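Gp6 (Enterobacteria phage HK97, PDB 3JVO) completes the head of the phage as a thirteen-membered ring of the head-tail connector, binding portal protein and gp7 and leaving an open channel for DNA ejection. Local coordinates at the interface of chains A and B. Residues are numbered along the deposited sequence; one frame, centred on the assembly and turned at random. Chains: chain A/B, Gp6.

Contacts 1 and 2 belong to the same junction between neighbouring subunits of the thirteen-membered ring, their C-alpha centres about 13 Å apart. Two elements run through both: helix 57-72 of chain A, with its first turns in contact 1 and its later turns in contact 2, and helix 26-44 of chain B, which sends B:Asp38 to the former and B:Tyr32 to the latter. Contact 1 adds helix 86-93 and A:His95 of chain A, and contact 2 adds helix 11-17 of chain A and the segment 73-76 of chain B. Different faces of the protein meet, as a closed ring built from identical copies requires.

Contact 1: the interface of chains A and B. Residues chain A 56-58, 61, 91, 95; chain B 34-35, 38-39.
The N-terminal turn of helix 57-72 in chain A receives the carboxylate of B:Asp38 from helix 26-44 of the neighbouring subunit. The evidence is the hydrogen bond from A:Ala58 N to B:Asp38 OD2, 2.8 Å long and nearly straight at 166°, made with the anti lone pair of that oxygen. A:Ala57 N is also near, but its hydrogen is directed away from the carboxylate, so no bond forms. B:Asp38 reaches this position with CG anti to its own backbone N (chi1 -177°). The helix dipole would probably favour a negative charge here.

A:His95 meets the same carboxylate tip to tip. Its ring edge, not its face, turns to the acid: CE1 lies 3.5 Å from B:Asp38 CG, with the ring and carboxylate planes 41° apart. Over the centre of one ring face sits A:Pro56 CG, 3.5 Å above the plane, which would help to limit the turning of the imidazole.

The helices meet here largely through alanines and CB atoms, which probably allows the close approach. A:Ala57 CB lies 3.7 Å from B:Gln34 CB, while B:Ala35 CB lies alongside A:Ala57 O, 3.4 Å away. The selenium of the selenomethionine A:Met91 rests 4.2 Å from B:Tyr39 CB, the two side chains crossing at about a right angle.

The site lies where the start of helix 57-72, the end of helix 86-93 and the residues after it meet helix 26-44 of the next subunit.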
# COMPACT_ATOMS: atom_id res chain seq x y z
N PRO A 56 -45.85 4.49 -12.34
CA PRO A 56 -45.51 5.40 -11.25
C PRO A 56 -44.21 6.14 -11.51
O PRO A 56 -43.36 5.68 -12.30
CB PRO A 56 -45.35 4.48 -10.03
CG PRO A 56 -45.72 3.12 -10.46
CD PRO A 56 -45.69 3.08 -11.95
N ALA A 57 -44.07 7.27 -10.83
CA ALA A 57 -43.00 8.22 -11.09
C ALA A 57 -41.64 7.65 -10.73
O ALA A 57 -40.67 7.89 -11.44
CB ALA A 57 -43.27 9.55 -10.35
N ALA A 58 -41.56 6.85 -9.67
CA ALA A 58 -40.28 6.26 -9.28
C ALA A 58 -39.75 5.30 -10.36
O ALA A 58 -38.54 5.26 -10.62
CB ALA A 58 -40.40 5.55 -7.95
N GLY A 61 -38.29 7.21 -13.10
CA GLY A 61 -36.96 7.59 -12.66
C GLY A 61 -35.96 6.47 -12.95
O GLY A 61 -34.84 6.74 -13.40
N MSE A 91 -35.49 2.60 -6.77
CA MSE A 91 -36.66 3.18 -7.43
C MSE A 91 -37.60 2.09 -7.95
O MSE A 91 -38.81 2.19 -7.82
CB MSE A 91 -36.21 4.06 -8.60
CG MSE A 91 -35.41 5.33 -8.22
SE MSE A 91 -36.65 6.75 -7.85
CE MSE A 91 -35.44 8.06 -7.03
N HIS A 95 -41.71 -0.50 -6.33
CA HIS A 95 -42.91 -0.90 -7.09
C HIS A 95 -42.87 -2.34 -7.70
O HIS A 95 -43.60 -2.66 -8.65
CB HIS A 95 -43.21 0.12 -8.20
CG HIS A 95 -43.84 1.39 -7.69
ND1 HIS A 95 -43.16 2.58 -7.61
CD2 HIS A 95 -45.10 1.64 -7.25
CE1 HIS A 95 -43.96 3.51 -7.13
NE2 HIS A 95 -45.15 2.97 -6.91
N GLN B 34 -41.14 14.31 -8.82
CA GLN B 34 -42.19 13.30 -8.72
C GLN B 34 -41.65 11.91 -8.36
O GLN B 34 -42.24 11.20 -7.56
CB GLN B 34 -42.97 13.23 -10.04
CG GLN B 34 -43.94 14.40 -10.25
CD GLN B 34 -44.47 14.51 -11.69
OE1 GLN B 34 -43.96 13.89 -12.63
NE2 GLN B 34 -45.50 15.34 -11.87
N ALA B 35 -40.53 11.55 -8.98
CA ALA B 35 -39.86 10.28 -8.71
C ALA B 35 -39.36 10.20 -7.26
O ALA B 35 -39.57 9.18 -6.58
CB ALA B 35 -38.69 10.10 -9.71
N ASP B 38 -42.50 10.03 -4.86
CA ASP B 38 -43.12 8.68 -4.96
C ASP B 38 -42.30 7.64 -4.18
O ASP B 38 -42.84 6.80 -3.43
CB ASP B 38 -43.19 8.32 -6.46
CG ASP B 38 -43.87 6.98 -6.74
OD1 ASP B 38 -44.71 6.52 -5.92
OD2 ASP B 38 -43.59 6.40 -7.82
N TYR B 39 -40.99 7.71 -4.37
CA TYR B 39 -40.03 6.86 -3.68
C TYR B 39 -40.10 7.02 -2.16
O TYR B 39 -40.28 6.04 -1.43
CB TYR B 39 -38.60 7.12 -4.18
CG TYR B 39 -37.63 6.30 -3.40
CD1 TYR B 39 -37.51 4.92 -3.62
CD2 TYR B 39 -36.87 6.89 -2.38
CE1 TYR B 39 -36.63 4.16 -2.88
CE2 TYR B 39 -36.00 6.14 -1.63
CZ TYR B 39 -35.89 4.78 -1.87
OH TYR B 39 -35.01 4.06 -1.11

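Contact 2: the interface of chains A and B. Residues chain A 17, 64-65, 68-69; chain B 32, 73-76.
A:Gln17 and B:Arg74, the two residues with most surface buried here, exchange hydrogen bonds in both directions. The side-chain amide nitrogen NE2 of A:Gln17 gives a bond to the backbone oxygen O of B:Arg74 at 3.0 Å. The acceptor lies in the amide plane, and the N-H approaches on a lone pair of the carbonyl, though bent to 138°. In return, the guanidinium nitrogen NH1 of B:Arg74 reaches A:Gln17 O at 3.2 Å, straight at 168° and close to the guanidinium plane but above the plane of the carbonyl. The bend of the arginine chain at chi2 (-93°) lays its CD alongside the glutamine amide, 3.8 Å from A:Gln17 CD.

The other end of that amide is taken by B:Tyr32, whose phenol OH donates to A:Gln17 OE1 at 2.5 Å, a short bond. A:Gln17 OE1 lies at the ring edge, in its plane, whereas the amide is turned steeply against the ring; the phenol donor stands above the plane of the amide carbonyl and not on a lone pair. Bonds at both NE2 and OE1 should restrict the amide's rotation and set which end is oxygen.

A:Leu65 contributes backbone and side chain: B:Ala76 N donates to A:Leu65 O at 2.9 Å, and the branch CD2 packs 4.1 Å from B:Arg74 CA.

Together these bonds hold segment 73-76 and B:Tyr32 of helix 26-44 in one subunit against helices 11-17 and 57-72 of the next, helping to join neighbours in the ring.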
# COMPACT_ATOMS: atom_id res chain seq x y z
N GLN A 17 -32.18 14.08 -20.34
CA GLN A 17 -31.51 13.22 -19.38
C GLN A 17 -30.00 13.03 -19.65
O GLN A 17 -29.19 13.04 -18.71
CB GLN A 17 -32.17 11.84 -19.38
CG GLN A 17 -31.51 10.86 -18.45
CD GLN A 17 -31.76 11.19 -16.98
OE1 GLN A 17 -32.54 12.10 -16.66
NE2 GLN A 17 -31.10 10.45 -16.08
N LEU A 64 -35.19 6.21 -16.75
CA LEU A 64 -34.20 7.22 -17.17
C LEU A 64 -32.75 6.84 -16.84
O LEU A 64 -31.85 7.03 -17.66
CB LEU A 64 -34.51 8.59 -16.57
CG LEU A 64 -35.75 9.32 -17.11
CD1 LEU A 64 -36.02 10.52 -16.20
CD2 LEU A 64 -35.56 9.78 -18.56
N LEU A 65 -32.53 6.32 -15.63
CA LEU A 65 -31.19 5.91 -15.19
C LEU A 65 -30.62 4.76 -16.03
O LEU A 65 -29.44 4.76 -16.39
CB LEU A 65 -31.22 5.49 -13.72
CG LEU A 65 -31.48 6.63 -12.72
CD1 LEU A 65 -31.91 6.06 -11.36
CD2 LEU A 65 -30.23 7.46 -12.56
N ALA A 68 -29.87 6.05 -19.65
CA ALA A 68 -28.67 6.86 -19.72
C ALA A 68 -27.41 5.98 -19.61
O ALA A 68 -26.40 6.25 -20.25
CB ALA A 68 -28.70 7.91 -18.63
N ASP A 69 -27.47 4.97 -18.75
CA ASP A 69 -26.38 4.00 -18.67
C ASP A 69 -26.08 3.32 -20.02
O ASP A 69 -24.92 3.16 -20.40
CB ASP A 69 -26.68 2.94 -17.61
CG ASP A 69 -25.51 2.00 -17.42
OD1 ASP A 69 -24.40 2.49 -17.11
OD2 ASP A 69 -25.67 0.77 -17.59
N TYR B 32 -37.98 14.41 -11.94
CA TYR B 32 -37.12 14.01 -10.81
C TYR B 32 -37.87 14.21 -9.47
O TYR B 32 -37.81 13.34 -8.55
CB TYR B 32 -35.80 14.80 -10.77
CG TYR B 32 -34.88 14.64 -11.96
CD1 TYR B 32 -34.84 13.45 -12.68
CD2 TYR B 32 -34.01 15.67 -12.34
CE1 TYR B 32 -33.98 13.28 -13.77
CE2 TYR B 32 -33.14 15.52 -13.42
CZ TYR B 32 -33.13 14.32 -14.14
OH TYR B 32 -32.27 14.15 -15.20
N HIS B 73 -26.83 12.64 -10.72
CA HIS B 73 -26.28 11.35 -11.08
C HIS B 73 -27.28 10.62 -11.95
O HIS B 73 -28.27 10.05 -11.45
CB HIS B 73 -25.93 10.55 -9.83
CG HIS B 73 -25.09 11.31 -8.85
ND1 HIS B 73 -25.51 11.56 -7.56
CD2 HIS B 73 -23.88 11.89 -8.98
CE1 HIS B 73 -24.58 12.25 -6.92
NE2 HIS B 73 -23.58 12.48 -7.77
N ARG B 74 -27.00 10.65 -13.25
CA ARG B 74 -27.95 10.35 -14.30
C ARG B 74 -27.97 8.90 -14.82
O ARG B 74 -28.87 8.55 -15.57
CB ARG B 74 -27.65 11.29 -15.48
CG ARG B 74 -27.72 12.77 -15.09
CD ARG B 74 -29.09 13.34 -15.35
NE ARG B 74 -29.22 14.72 -14.89
CZ ARG B 74 -29.49 15.78 -15.66
NH1 ARG B 74 -29.64 15.66 -16.98
NH2 ARG B 74 -29.61 16.97 -15.10
N THR B 75 -27.00 8.07 -14.42
CA THR B 75 -26.80 6.74 -15.01
C THR B 75 -26.92 5.66 -13.95
O THR B 75 -26.47 5.86 -12.81
CB THR B 75 -25.39 6.64 -15.67
OG1 THR B 75 -24.38 6.98 -14.70
CG2 THR B 75 -25.24 7.60 -16.83
N ALA B 76 -27.48 4.51 -14.32
CA ALA B 76 -27.63 3.37 -13.40
C ALA B 76 -26.28 2.76 -13.00
O ALA B 76 -26.21 1.98 -12.04
CB ALA B 76 -28.55 2.30 -14.00